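Local coordinates for protein 4-oxalmesaconate hydratase (Pseudomonas putida, PDB 5CGZ) that catalyses the zinc-dependent hydration of 4-carboxy-2-hydroxymuconate, the enol form of oxalomesaconate, in the third step of bacterial gallate degradation, at residues A31-C36 with S77-D82; S3-S8 with D100-V105; G40-S45 with M54-V59. All blocks are in the same frame, centred on the assembly; numbering follows the deposited sequence.

Interaction 1. Residues A31-C36 with S77-D82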
ATOM      1  N   ALA A  31     -16.560   1.473 -33.341  1.00 35.65           N
ATOM      2  CA  ALA A  31     -15.402   1.749 -34.178  1.00 38.28           C
ATOM      3  C   ALA A  31     -14.177   1.736 -33.276  1.00 37.44           C
ATOM      4  O   ALA A  31     -13.895   2.709 -32.567  1.00 34.30           O
ATOM      5  CB  ALA A  31     -15.541   3.090 -34.903  1.00 33.04           C
ATOM      6  N   MET A  32     -13.477   0.609 -33.274  1.00 35.92           N
ATOM      7  CA  MET A  32     -12.302   0.450 -32.437  1.00 35.07           C
ATOM      8  C   MET A  32     -11.082   1.013 -33.145  1.00 34.14           C
ATOM      9  O   MET A  32     -10.786   0.624 -34.271  1.00 35.11           O
ATOM     10  CB  MET A  32     -12.089  -1.024 -32.087  1.00 32.23           C
ATOM     11  CG  MET A  32     -13.234  -1.642 -31.270  1.00 31.75           C
ATOM     12  SD  MET A  32     -13.514  -0.795 -29.691  1.00 35.31           S
ATOM     13  CE  MET A  32     -11.871  -0.906 -28.961  1.00 32.12           C
ATOM     14  N   HIS A  33     -10.380   1.931 -32.486  1.00 30.88           N
ATOM     15  CA  HIS A  33      -9.151   2.497 -33.042  1.00 29.95           C
ATOM     16  C   HIS A  33      -7.939   2.204 -32.161  1.00 33.43           C
ATOM     17  O   HIS A  33      -7.990   2.377 -30.940  1.00 31.59           O
ATOM     18  CB  HIS A  33      -9.283   4.011 -33.229  1.00 30.87           C
ATOM     19  CG  HIS A  33      -8.109   4.625 -33.928  1.00 35.44           C
ATOM     20  ND1 HIS A  33      -7.729   4.261 -35.206  1.00 33.79           N
ATOM     21  CD2 HIS A  33      -7.215   5.562 -33.525  1.00 33.65           C
ATOM     22  CE1 HIS A  33      -6.658   4.952 -35.560  1.00 37.41           C
ATOM     23  NE2 HIS A  33      -6.325   5.749 -34.557  1.00 35.96           N
ATOM     24  N   VAL A  34      -6.849   1.788 -32.790  1.00 30.12           N
ATOM     25  CA  VAL A  34      -5.610   1.485 -32.090  1.00 30.69           C
ATOM     26  C   VAL A  34      -4.509   2.468 -32.486  1.00 39.37           C
ATOM     27  O   VAL A  34      -4.248   2.675 -33.677  1.00 33.87           O
ATOM     28  CB  VAL A  34      -5.140   0.047 -32.388  1.00 31.41           C
ATOM     29  CG1 VAL A  34      -3.793  -0.249 -31.725  1.00 29.11           C
ATOM     30  CG2 VAL A  34      -6.184  -0.948 -31.927  1.00 30.08           C
ATOM     31  N   VAL A  35      -3.882   3.084 -31.489  1.00 32.98           N
ATOM     32  CA  VAL A  35      -2.639   3.814 -31.710  1.00 32.48           C
ATOM     33  C   VAL A  35      -1.461   2.976 -31.208  1.00 35.74           C
ATOM     34  O   VAL A  35      -1.406   2.629 -30.025  1.00 32.70           O
ATOM     35  CB  VAL A  35      -2.613   5.173 -30.991  1.00 33.97           C
ATOM     36  CG1 VAL A  35      -1.229   5.806 -31.117  1.00 30.02           C
ATOM     37  CG2 VAL A  35      -3.681   6.106 -31.535  1.00 29.99           C
ATOM     38  N   CYS A  36      -0.534   2.648 -32.108  1.00 31.02           N
ATOM     39  CA  CYS A  36       0.741   2.038 -31.737  1.00 32.56           C
ATOM     40  C   CYS A  36       1.817   3.108 -31.701  1.00 33.03           C
ATOM     41  O   CYS A  36       2.196   3.641 -32.742  1.00 33.95           O
ATOM     42  CB  CYS A  36       1.141   0.946 -32.722  1.00 30.99           C
ATOM     43  SG  CYS A  36      -0.018  -0.417 -32.845  1.00 35.53           S
ATOM     44  N   SER A  77      -9.324  -0.172 -36.654  1.00 33.12           N
ATOM     45  CA  SER A  77      -8.379   0.609 -37.437  1.00 34.86           C
ATOM     46  C   SER A  77      -7.132   0.812 -36.582  1.00 41.49           C
ATOM     47  O   SER A  77      -7.197   0.708 -35.353  1.00 36.34           O
ATOM     48  CB  SER A  77      -8.983   1.946 -37.865  1.00 33.26           C
ATOM     49  OG  SER A  77      -9.382   2.716 -36.745  1.00 34.97           O
ATOM     50  N   VAL A  78      -5.997   1.080 -37.220  1.00 37.61           N
ATOM     51  CA  VAL A  78      -4.742   1.249 -36.490  1.00 34.69           C
ATOM     52  C   VAL A  78      -3.870   2.328 -37.130  1.00 40.51           C
ATOM     53  O   VAL A  78      -3.812   2.446 -38.356  1.00 34.63           O
ATOM     54  CB  VAL A  78      -3.956  -0.079 -36.415  1.00 37.98           C
ATOM     55  CG1 VAL A  78      -3.682  -0.612 -37.811  1.00 37.99           C
ATOM     56  CG2 VAL A  78      -2.652   0.105 -35.628  1.00 34.45           C
ATOM     57  N   GLU A  79      -3.219   3.137 -36.302  1.00 34.28           N
ATOM     58  CA  GLU A  79      -2.249   4.099 -36.810  1.00 36.20           C
ATOM     59  C   GLU A  79      -0.956   3.977 -36.021  1.00 41.16           C
ATOM     60  O   GLU A  79      -0.947   3.449 -34.903  1.00 34.96           O
ATOM     61  CB  GLU A  79      -2.797   5.529 -36.751  1.00 33.96           C
ATOM     62  CG  GLU A  79      -2.883   6.123 -35.365  1.00 33.96           C
ATOM     63  CD  GLU A  79      -3.507   7.509 -35.368  1.00 37.13           C
ATOM     64  OE1 GLU A  79      -4.695   7.639 -34.988  1.00 36.63           O
ATOM     65  OE2 GLU A  79      -2.811   8.473 -35.743  1.00 39.15           O
ATOM     66  N   PHE A  80       0.133   4.468 -36.609  1.00 34.12           N
ATOM     67  CA  PHE A  80       1.467   4.279 -36.055  1.00 33.47           C
ATOM     68  C   PHE A  80       2.189   5.610 -35.848  1.00 38.89           C
ATOM     69  O   PHE A  80       2.509   6.288 -36.818  1.00 39.15           O
ATOM     70  CB  PHE A  80       2.276   3.366 -36.987  1.00 30.15           C
ATOM     71  CG  PHE A  80       1.597   2.057 -37.270  1.00 36.80           C
ATOM     72  CD1 PHE A  80       1.737   0.986 -36.397  1.00 34.16           C
ATOM     73  CD2 PHE A  80       0.800   1.902 -38.394  1.00 35.64           C
ATOM     74  CE1 PHE A  80       1.105  -0.220 -36.645  1.00 36.61           C
ATOM     75  CE2 PHE A  80       0.166   0.696 -38.648  1.00 35.90           C
ATOM     76  CZ  PHE A  80       0.319  -0.366 -37.771  1.00 35.70           C
ATOM     77  N   PHE A  81       2.436   5.997 -34.597  1.00 31.70           N
ATOM     78  CA  PHE A  81       3.128   7.258 -34.343  1.00 33.40           C
ATOM     79  C   PHE A  81       4.615   7.150 -34.662  1.00 36.32           C
ATOM     80  O   PHE A  81       5.268   8.162 -34.903  1.00 36.11           O
ATOM     81  CB  PHE A  81       2.969   7.717 -32.887  1.00 31.18           C
ATOM     82  CG  PHE A  81       1.676   8.423 -32.599  1.00 34.03           C
ATOM     83  CD1 PHE A  81       0.586   8.295 -33.448  1.00 32.18           C
ATOM     84  CD2 PHE A  81       1.553   9.221 -31.468  1.00 31.75           C
ATOM     85  CE1 PHE A  81      -0.608   8.947 -33.169  1.00 37.12           C
ATOM     86  CE2 PHE A  81       0.367   9.873 -31.185  1.00 31.15           C
ATOM     87  CZ  PHE A  81      -0.719   9.733 -32.036  1.00 30.90           C
ATOM     88  N   ASP A  82       5.148   5.931 -34.619  1.00 31.47           N
ATOM     89  CA  ASP A  82       6.564   5.685 -34.893  1.00 32.20           C
ATOM     90  C   ASP A  82       7.522   6.599 -34.118  1.00 38.94           C
ATOM     91  O   ASP A  82       8.365   7.269 -34.725  1.00 38.66           O
ATOM     92  CB  ASP A  82       6.827   5.827 -36.399  1.00 36.47           C
ATOM     93  CG  ASP A  82       8.217   5.337 -36.807  1.00 44.18           C
ATOM     94  OD1 ASP A  82       8.796   4.477 -36.108  1.00 42.43           O
ATOM     95  OD2 ASP A  82       8.736   5.818 -37.831  1.00 47.54           O
TER
HETATM   96  O   HOH W   1     -12.018   2.939 -36.337  1.00 40.33           O
HETATM   97  O   HOH W   2       4.565   3.115 -34.396  1.00 33.85           O

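Interaction 2. Residues S3-S8 with D100-V105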
ATOM      1  N   SER A   3     -17.449   4.468 -30.358  0.88 35.50           N
ATOM      2  CA  SER A   3     -16.027   4.269 -30.613  0.88 34.41           C
ATOM      3  C   SER A   3     -15.255   4.011 -29.320  0.88 33.30           C
ATOM      4  O   SER A   3     -15.760   4.256 -28.224  0.88 32.29           O
ATOM      5  CB  SER A   3     -15.456   5.491 -31.328  0.88 35.93           C
ATOM      6  OG  SER A   3     -15.445   6.604 -30.446  0.88 39.52           O
ATOM      7  N   ALA A   4     -14.031   3.511 -29.454  1.00 33.13           N
ATOM      8  CA  ALA A   4     -13.147   3.323 -28.302  1.00 36.04           C
ATOM      9  C   ALA A   4     -11.706   3.264 -28.784  1.00 35.86           C
ATOM     10  O   ALA A   4     -11.443   3.078 -29.978  1.00 32.25           O
ATOM     11  CB  ALA A   4     -13.519   2.050 -27.507  1.00 29.91           C
ATOM     12  N   LEU A   5     -10.777   3.419 -27.848  1.00 31.97           N
ATOM     13  CA  LEU A   5      -9.382   3.657 -28.174  1.00 28.22           C
ATOM     14  C   LEU A   5      -8.452   2.716 -27.416  1.00 32.54           C
ATOM     15  O   LEU A   5      -8.631   2.471 -26.215  1.00 31.27           O
ATOM     16  CB  LEU A   5      -9.018   5.116 -27.854  1.00 26.59           C
ATOM     17  CG  LEU A   5      -7.554   5.515 -28.052  1.00 30.51           C
ATOM     18  CD1 LEU A   5      -7.198   5.482 -29.545  1.00 30.04           C
ATOM     19  CD2 LEU A   5      -7.274   6.893 -27.449  1.00 27.96           C
ATOM     20  N   VAL A   6      -7.453   2.201 -28.118  1.00 28.96           N
ATOM     21  CA  VAL A   6      -6.412   1.407 -27.483  1.00 28.21           C
ATOM     22  C   VAL A   6      -5.072   2.092 -27.730  1.00 31.38           C
ATOM     23  O   VAL A   6      -4.732   2.390 -28.874  1.00 32.44           O
ATOM     24  CB  VAL A   6      -6.392  -0.040 -28.023  1.00 30.92           C
ATOM     25  CG1 VAL A   6      -5.252  -0.849 -27.392  1.00 27.04           C
ATOM     26  CG2 VAL A   6      -7.734  -0.699 -27.774  1.00 25.13           C
ATOM     27  N   VAL A   7      -4.332   2.381 -26.663  1.00 30.75           N
ATOM     28  CA  VAL A   7      -2.992   2.958 -26.809  1.00 25.78           C
ATOM     29  C   VAL A   7      -1.915   1.931 -26.453  1.00 36.32           C
ATOM     30  O   VAL A   7      -1.728   1.575 -25.286  1.00 28.93           O
ATOM     31  CB  VAL A   7      -2.813   4.204 -25.948  1.00 30.72           C
ATOM     32  CG1 VAL A   7      -1.436   4.819 -26.192  1.00 29.94           C
ATOM     33  CG2 VAL A   7      -3.907   5.211 -26.266  1.00 29.15           C
ATOM     34  N   SER A   8      -1.220   1.474 -27.487  1.00 29.31           N
ATOM     35  CA  SER A   8      -0.259   0.382 -27.411  1.00 32.12           C
ATOM     36  C   SER A   8       1.173   0.929 -27.493  1.00 34.54           C
ATOM     37  O   SER A   8       1.497   1.645 -28.441  1.00 36.41           O
ATOM     38  CB  SER A   8      -0.551  -0.599 -28.556  1.00 31.47           C
ATOM     39  OG  SER A   8       0.267  -1.742 -28.518  1.00 34.92           O
ATOM     40  N   ASP A 100      -5.231  14.915 -30.163  1.00 32.78           N
ATOM     41  CA  ASP A 100      -5.992  15.067 -31.404  1.00 33.24           C
ATOM     42  C   ASP A 100      -6.684  13.757 -31.797  1.00 34.74           C
ATOM     43  O   ASP A 100      -7.795  13.777 -32.324  1.00 33.99           O
ATOM     44  CB  ASP A 100      -5.085  15.551 -32.541  1.00 35.29           C
ATOM     45  CG  ASP A 100      -4.568  16.975 -32.315  1.00 41.08           C
ATOM     46  OD1 ASP A 100      -5.147  17.713 -31.481  1.00 37.14           O
ATOM     47  OD2 ASP A 100      -3.581  17.354 -32.979  1.00 38.81           O
ATOM     48  N   VAL A 101      -6.038  12.620 -31.548  1.00 32.45           N
ATOM     49  CA  VAL A 101      -6.701  11.339 -31.784  1.00 30.34           C
ATOM     50  C   VAL A 101      -7.953  11.244 -30.916  1.00 33.02           C
ATOM     51  O   VAL A 101      -9.015  10.839 -31.394  1.00 32.14           O
ATOM     52  CB  VAL A 101      -5.765  10.147 -31.509  1.00 33.66           C
ATOM     53  CG1 VAL A 101      -6.527   8.821 -31.610  1.00 30.48           C
ATOM     54  CG2 VAL A 101      -4.593  10.171 -32.494  1.00 27.91           C
ATOM     55  N   TYR A 102      -7.833  11.628 -29.644  1.00 29.34           N
ATOM     56  CA  TYR A 102      -8.980  11.635 -28.735  1.00 29.03           C
ATOM     57  C   TYR A 102     -10.108  12.509 -29.268  1.00 34.00           C
ATOM     58  O   TYR A 102     -11.274  12.111 -29.254  1.00 32.28           O
ATOM     59  CB  TYR A 102      -8.583  12.144 -27.346  1.00 32.46           C
ATOM     60  CG  TYR A 102      -8.104  11.096 -26.354  1.00 31.31           C
ATOM     61  CD1 TYR A 102      -9.006  10.417 -25.537  1.00 30.25           C
ATOM     62  CD2 TYR A 102      -6.744  10.829 -26.191  1.00 27.20           C
ATOM     63  CE1 TYR A 102      -8.567   9.472 -24.599  1.00 31.07           C
ATOM     64  CE2 TYR A 102      -6.292   9.889 -25.251  1.00 31.43           C
ATOM     65  CZ  TYR A 102      -7.211   9.216 -24.463  1.00 31.20           C
ATOM     66  OH  TYR A 102      -6.775   8.291 -23.541  1.00 32.74           O
ATOM     67  N   ARG A 103      -9.759  13.715 -29.707  1.00 31.10           N
ATOM     68  CA  ARG A 103     -10.760  14.660 -30.201  1.00 37.29           C
ATOM     69  C   ARG A 103     -11.481  14.096 -31.437  1.00 37.49           C
ATOM     70  O   ARG A 103     -12.681  14.288 -31.607  1.00 36.67           O
ATOM     71  CB  ARG A 103     -10.108  16.013 -30.518  1.00 33.25           C
ATOM     72  CG  ARG A 103      -9.716  16.852 -29.290  1.00 33.01           C
ATOM     73  CD  ARG A 103     -10.929  17.530 -28.702  1.00 34.44           C
ATOM     74  NE  ARG A 103     -10.677  18.286 -27.478  1.00 34.55           N
ATOM     75  CZ  ARG A 103     -10.307  19.566 -27.433  1.00 39.88           C
ATOM     76  NH1 ARG A 103     -10.107  20.250 -28.558  1.00 35.74           N
ATOM     77  NH2 ARG A 103     -10.128  20.163 -26.255  1.00 32.88           N
ATOM     78  N   ARG A 104     -10.749  13.377 -32.279  1.00 31.29           N
ATOM     79  CA  ARG A 104     -11.322  12.798 -33.493  1.00 35.53           C
ATOM     80  C   ARG A 104     -12.147  11.538 -33.213  1.00 37.48           C
ATOM     81  O   ARG A 104     -13.246  11.369 -33.729  1.00 36.57           O
ATOM     82  CB  ARG A 104     -10.204  12.475 -34.489  1.00 36.42           C
ATOM     83  CG  ARG A 104     -10.684  11.889 -35.799  1.00 40.62           C
ATOM     84  CD  ARG A 104      -9.514  11.561 -36.721  1.00 42.15           C
ATOM     85  NE  ARG A 104      -8.840  10.313 -36.358  1.00 44.01           N
ATOM     86  CZ  ARG A 104      -7.581  10.235 -35.930  1.00 44.42           C
ATOM     87  NH1 ARG A 104      -6.846  11.338 -35.802  1.00 39.08           N
ATOM     88  NH2 ARG A 104      -7.053   9.054 -35.630  1.00 41.62           N
ATOM     89  N   VAL A 105     -11.614  10.651 -32.385  1.00 35.38           N
ATOM     90  CA  VAL A 105     -12.265   9.375 -32.128  1.00 30.90           C
ATOM     91  C   VAL A 105     -13.408   9.495 -31.110  1.00 34.52           C
ATOM     92  O   VAL A 105     -14.403   8.772 -31.198  1.00 33.37           O
ATOM     93  CB  VAL A 105     -11.233   8.333 -31.631  1.00 32.32           C
ATOM     94  CG1 VAL A 105     -11.938   7.065 -31.134  1.00 28.94           C
ATOM     95  CG2 VAL A 105     -10.231   8.016 -32.740  1.00 33.06           C
TER

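Interaction 3. Residues G40-S45 with M54-V59. With ZN (zinc ion), chain C.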
ATOM      1  N   GLY A  40       8.073  -1.541 -31.397  1.00 35.35           N
ATOM      2  CA  GLY A  40       8.854  -2.478 -30.592  1.00 33.08           C
ATOM      3  C   GLY A  40      10.046  -2.978 -31.393  1.00 35.16           C
ATOM      4  O   GLY A  40      10.535  -4.096 -31.196  1.00 35.29           O
ATOM      5  N   GLU A  41      10.523  -2.125 -32.296  1.00 35.09           N
ATOM      6  CA  GLU A  41      11.548  -2.507 -33.262  1.00 37.67           C
ATOM      7  C   GLU A  41      12.891  -2.876 -32.603  1.00 34.09           C
ATOM      8  O   GLU A  41      13.603  -3.749 -33.087  1.00 37.29           O
ATOM      9  CB  GLU A  41      11.743  -1.385 -34.300  1.00 33.00           C
ATOM     10  CG  GLU A  41      12.161  -0.006 -33.750  1.00 33.93           C
ATOM     11  CD  GLU A  41      10.974   0.893 -33.376  1.00 37.00           C
ATOM     12  OE1 GLU A  41       9.856   0.372 -33.159  1.00 38.58           O
ATOM     13  OE2 GLU A  41      11.161   2.128 -33.293  1.00 38.69           O
ATOM     14  N   ARG A  42      13.230  -2.243 -31.489  1.00 32.62           N
ATOM     15  CA  ARG A  42      14.516  -2.524 -30.845  1.00 31.87           C
ATOM     16  C   ARG A  42      14.437  -3.558 -29.713  1.00 41.03           C
ATOM     17  O   ARG A  42      15.352  -4.368 -29.545  1.00 35.75           O
ATOM     18  CB  ARG A  42      15.126  -1.225 -30.318  1.00 33.00           C
ATOM     19  CG  ARG A  42      15.518  -0.263 -31.440  1.00 37.60           C
ATOM     20  CD  ARG A  42      15.307   1.195 -31.051  1.00 35.49           C
ATOM     21  NE  ARG A  42      16.110   1.587 -29.895  1.00 36.16           N
ATOM     22  CZ  ARG A  42      17.369   2.010 -29.969  1.00 41.53           C
ATOM     23  NH1 ARG A  42      17.976   2.080 -31.148  1.00 35.13           N
ATOM     24  NH2 ARG A  42      18.022   2.360 -28.867  1.00 32.78           N
ATOM     25  N   GLY A  43      13.351  -3.549 -28.941  1.00 36.74           N
ATOM     26  CA  GLY A  43      13.278  -4.411 -27.770  1.00 35.11           C
ATOM     27  C   GLY A  43      12.268  -5.548 -27.790  1.00 36.74           C
ATOM     28  O   GLY A  43      12.240  -6.358 -26.871  1.00 36.34           O
ATOM     29  N   GLU A  44      11.423  -5.605 -28.815  0.62 34.64           N
ATOM     30  CA  GLU A  44      10.423  -6.670 -28.913  0.62 36.16           C
ATOM     31  C   GLU A  44      10.504  -7.360 -30.281  0.62 39.82           C
ATOM     32  O   GLU A  44       9.490  -7.796 -30.829  0.62 39.18           O
ATOM     33  CB  GLU A  44       9.004  -6.117 -28.669  0.62 36.47           C
ATOM     34  CG  GLU A  44       8.788  -5.465 -27.283  0.62 36.57           C
ATOM     35  CD  GLU A  44       7.311  -5.143 -26.976  0.62 40.58           C
ATOM     36  OE1 GLU A  44       6.473  -5.190 -27.902  0.62 46.95           O
ATOM     37  OE2 GLU A  44       6.979  -4.852 -25.802  0.62 34.26           O
ATOM     38  N   SER A  45      11.714  -7.464 -30.824  1.00 37.05           N
ATOM     39  CA  SER A  45      11.901  -8.038 -32.159  1.00 38.95           C
ATOM     40  C   SER A  45      13.147  -8.916 -32.274  1.00 40.40           C
ATOM     41  O   SER A  45      13.844  -8.881 -33.287  1.00 37.34           O
ATOM     42  CB  SER A  45      11.972  -6.909 -33.190  1.00 33.90           C
ATOM     43  OG  SER A  45      10.768  -6.159 -33.212  1.00 36.33           O
ATOM     44  N   MET A  54      19.954  -7.166 -40.634  1.00 55.52           N
ATOM     45  CA  MET A  54      18.695  -6.590 -40.188  1.00 50.29           C
ATOM     46  C   MET A  54      18.867  -5.097 -39.931  1.00 45.48           C
ATOM     47  O   MET A  54      19.949  -4.639 -39.567  1.00 46.19           O
ATOM     48  CB  MET A  54      18.188  -7.309 -38.935  1.00 48.97           C
ATOM     49  CG  MET A  54      16.771  -6.958 -38.540  1.00 44.84           C
ATOM     50  SD  MET A  54      15.558  -7.120 -39.876  1.00 47.80           S
ATOM     51  CE  MET A  54      15.944  -8.770 -40.481  1.00 41.96           C
ATOM     52  N   THR A  55      17.802  -4.335 -40.145  1.00 42.12           N
ATOM     53  CA  THR A  55      17.814  -2.907 -39.849  1.00 41.22           C
ATOM     54  C   THR A  55      16.522  -2.517 -39.139  1.00 41.67           C
ATOM     55  O   THR A  55      15.518  -3.238 -39.230  1.00 40.49           O
ATOM     56  CB  THR A  55      17.958  -2.065 -41.123  1.00 46.48           C
ATOM     57  OG1 THR A  55      16.767  -2.198 -41.908  1.00 44.89           O
ATOM     58  CG2 THR A  55      19.163  -2.536 -41.931  1.00 45.87           C
ATOM     59  N   GLU A  56      16.539  -1.380 -38.446  1.00 38.05           N
ATOM     60  CA  GLU A  56      15.336  -0.919 -37.769  1.00 44.39           C
ATOM     61  C   GLU A  56      14.216  -0.694 -38.782  1.00 43.95           C
ATOM     62  O   GLU A  56      13.056  -1.021 -38.514  1.00 41.49           O
ATOM     63  CB  GLU A  56      15.616   0.350 -36.958  1.00 38.50           C
ATOM     64  CG  GLU A  56      16.487   0.069 -35.726  1.00 41.17           C
ATOM     65  CD  GLU A  56      16.541   1.236 -34.743  1.00 47.95           C
ATOM     66  OE1 GLU A  56      15.651   2.116 -34.799  1.00 43.96           O
ATOM     67  OE2 GLU A  56      17.479   1.266 -33.908  1.00 39.49           O
ATOM     68  N   ALA A  57      14.567  -0.178 -39.957  1.00 45.65           N
ATOM     69  CA  ALA A  57      13.569   0.069 -40.997  1.00 42.76           C
ATOM     70  C   ALA A  57      12.928  -1.240 -41.428  1.00 40.00           C
ATOM     71  O   ALA A  57      11.708  -1.318 -41.596  1.00 41.18           O
ATOM     72  CB  ALA A  57      14.191   0.784 -42.197  1.00 45.73           C
ATOM     73  N   LYS A  58      13.745  -2.276 -41.587  1.00 37.13           N
ATOM     74  CA  LYS A  58      13.213  -3.577 -41.966  1.00 39.26           C
ATOM     75  C   LYS A  58      12.339  -4.154 -40.856  1.00 44.12           C
ATOM     76  O   LYS A  58      11.289  -4.747 -41.126  1.00 41.34           O
ATOM     77  CB  LYS A  58      14.332  -4.559 -42.300  1.00 45.34           C
ATOM     78  CG  LYS A  58      15.091  -4.278 -43.608  1.00 48.77           C
ATOM     79  CD  LYS A  58      15.914  -5.515 -43.975  1.00 53.21           C
ATOM     80  CE  LYS A  58      17.154  -5.195 -44.785  1.00 62.07           C
ATOM     81  NZ  LYS A  58      17.931  -6.449 -45.005  1.00 67.83           N
ATOM     82  N   VAL A  59      12.767  -3.986 -39.607  1.00 40.62           N
ATOM     83  CA  VAL A  59      11.978  -4.497 -38.487  1.00 38.02           C
ATOM     84  C   VAL A  59      10.628  -3.791 -38.432  1.00 35.64           C
ATOM     85  O   VAL A  59       9.580  -4.441 -38.335  1.00 37.66           O
ATOM     86  CB  VAL A  59      12.710  -4.337 -37.145  1.00 39.56           C
ATOM     87  CG1 VAL A  59      11.815  -4.812 -35.997  1.00 31.25           C
ATOM     88  CG2 VAL A  59      13.997  -5.135 -37.170  1.00 36.47           C
TER
HETATM   89 ZN    ZN C 301       5.422  -3.766 -25.318  1.00 35.03          ZN
HETATM   90  O   HOH W   3      13.565   3.220 -33.441  1.00 43.02           O
HETATM   91  O   HOH W   4       5.645  -6.219 -24.939  1.00 47.84           O

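Interaction 1. Residues A31-C36 with S77-D82
Strands 31-36 and 77-80 run parallel in register from H33 opposite S77 to C36 opposite F80, their axes 4.6 Å apart, with backbone bonds given in turn by S77 N, V34 N, E79 N, C36 N and F81 N. On the face that carries H33, the imidazole spans two residues of the other strand. CG stands anti to the backbone N (chi1 -174°); from there ND1 shares a hydrogen bond with S77 OG at 2.7 Å, and NE2 donates to the anti lone pair of E79 OE1 at 2.5 Å, close to the ring plane. Gripped at both nitrogens, the ring is fixed in rotation; an alanine here would probably leave S77 OG and E79 OE1 without the ring that joins them. E79 OE1 also forms a salt bridge with R104. Strand 76-80 is one of the two edge strands of the sheet within this chain, following helix 56-74 in the right-handed beta-alpha-beta manner of a Rossmann-like fold. Further along the same face, V35 CG1 sits over one face of the F81 ring, 3.9 Å from its centroid, a CH-pi contact. The other face is apolar: C36 SG touches V78 CG2 at 3.9 Å and approaches the F80 ring obliquely, while V34 CG1 meets V78 CG2 at 4.1 Å. At the strand end a water joins C36 O to D82 N.

Interaction 2. Residues S3-S8 with D100-V105
S3 opens the contact: in one of its two modelled conformers OG donates to V105 O, the carbonyl at the end of helix 92-105. The hydroxyl approaches from above the carbonyl plane, and the 2.5 Å between S3 OG and V105 O is doubtfully short. In the same conformer V105 CG1 packs against the serine, 3.6 Å from S3 OG, giving the polar bond an apolar flank. A4 turns its methyl away from the helix, and only its carbonyl oxygen comes near, 4.2 Å from V105 CG1. L5 then carries the apolar core of the contact. Its CG is anti to the backbone N (chi1 176°), and the two methyls beyond it divide the helix surface: CD1 meets V101 CG1 at 4.0 Å, whereas CD2 lies over one face of the Y102 ring, offset toward the rim and 3.9 Å from the centroid in a CH-pi contact. The leucine crosses both partners at about a right angle. Strand and helix run nearly antiparallel, at 158°, as expected when a helix packs on a parallel alpha/beta sheet. Strand 3-8 lies between strands 31-36 and 110-112; helix 92-105 also reaches H33 and V35 through V101, while Y102 extends against A133, R134 and A137 of helix 122-138.

Interaction 3. Residues G40-S45 with M54-V59
V59 pushes its CG1 methyl into the turn formed by 40-45, and this is the tight part of the contact. The methyl lies 3.3 Å from S45 OG and 3.8 Å from E41 CB, with E41 O close by as well; CG1 stands anti to the backbone N (chi1 177°). S45 OG in turn donates to G40 O, which E44 N reaches from the opposite face of the carbonyl plane, so the carbonyl at the start of the turn takes two bonds from its far end. R63 is a further partner of the serine hydroxyl. Looser and more polar is the side where R42 meets E56 near the start of helix 56-74. R42 NH1 donates to E56 OE2 at 2.9 Å, a salt bridge lying in the guanidinium plane, though the carboxylate is turned 68° against that plane; F96 of a neighbouring subunit packs on the arginine. A water donates to both E56 OE1 and E41 OE2, bridging oxygens 4.7 Å apart, while E41 OE1 accepts from F39 N. E44 extends away from the helix; in one of its two modelled conformers OE2 binds the zinc ion at 2.0 Å, alongside H10, D13 and H123. The bonds of G40 O and the packing of V59 probably help to shape the turn that carries this ligand, while R42 probably offsets the charge of E56.

Interactions 1 and 2 belong to the parallel part of one mixed sheet, in which strands 31-36 and 3-8 are neighbours, and helix 92-105 reaches both: R104 makes a salt bridge with E79 of interaction 1 while its own helix packs on strand 3-8. Interaction 2 is a buried contact in the sheet-helix core, mainly aliphatic and aromatic, with a single hydroxyl bond. Interaction 1 is only partly buried and adds backbone bonding and a polar face at an edge strand. Interaction 3, its centre about 19 Å from that of interaction 1, is also buried but far from the chain's centre; joining no strands, it combines a valine with a salt bridge and a bridging water in the loop that supplies a zinc ligand.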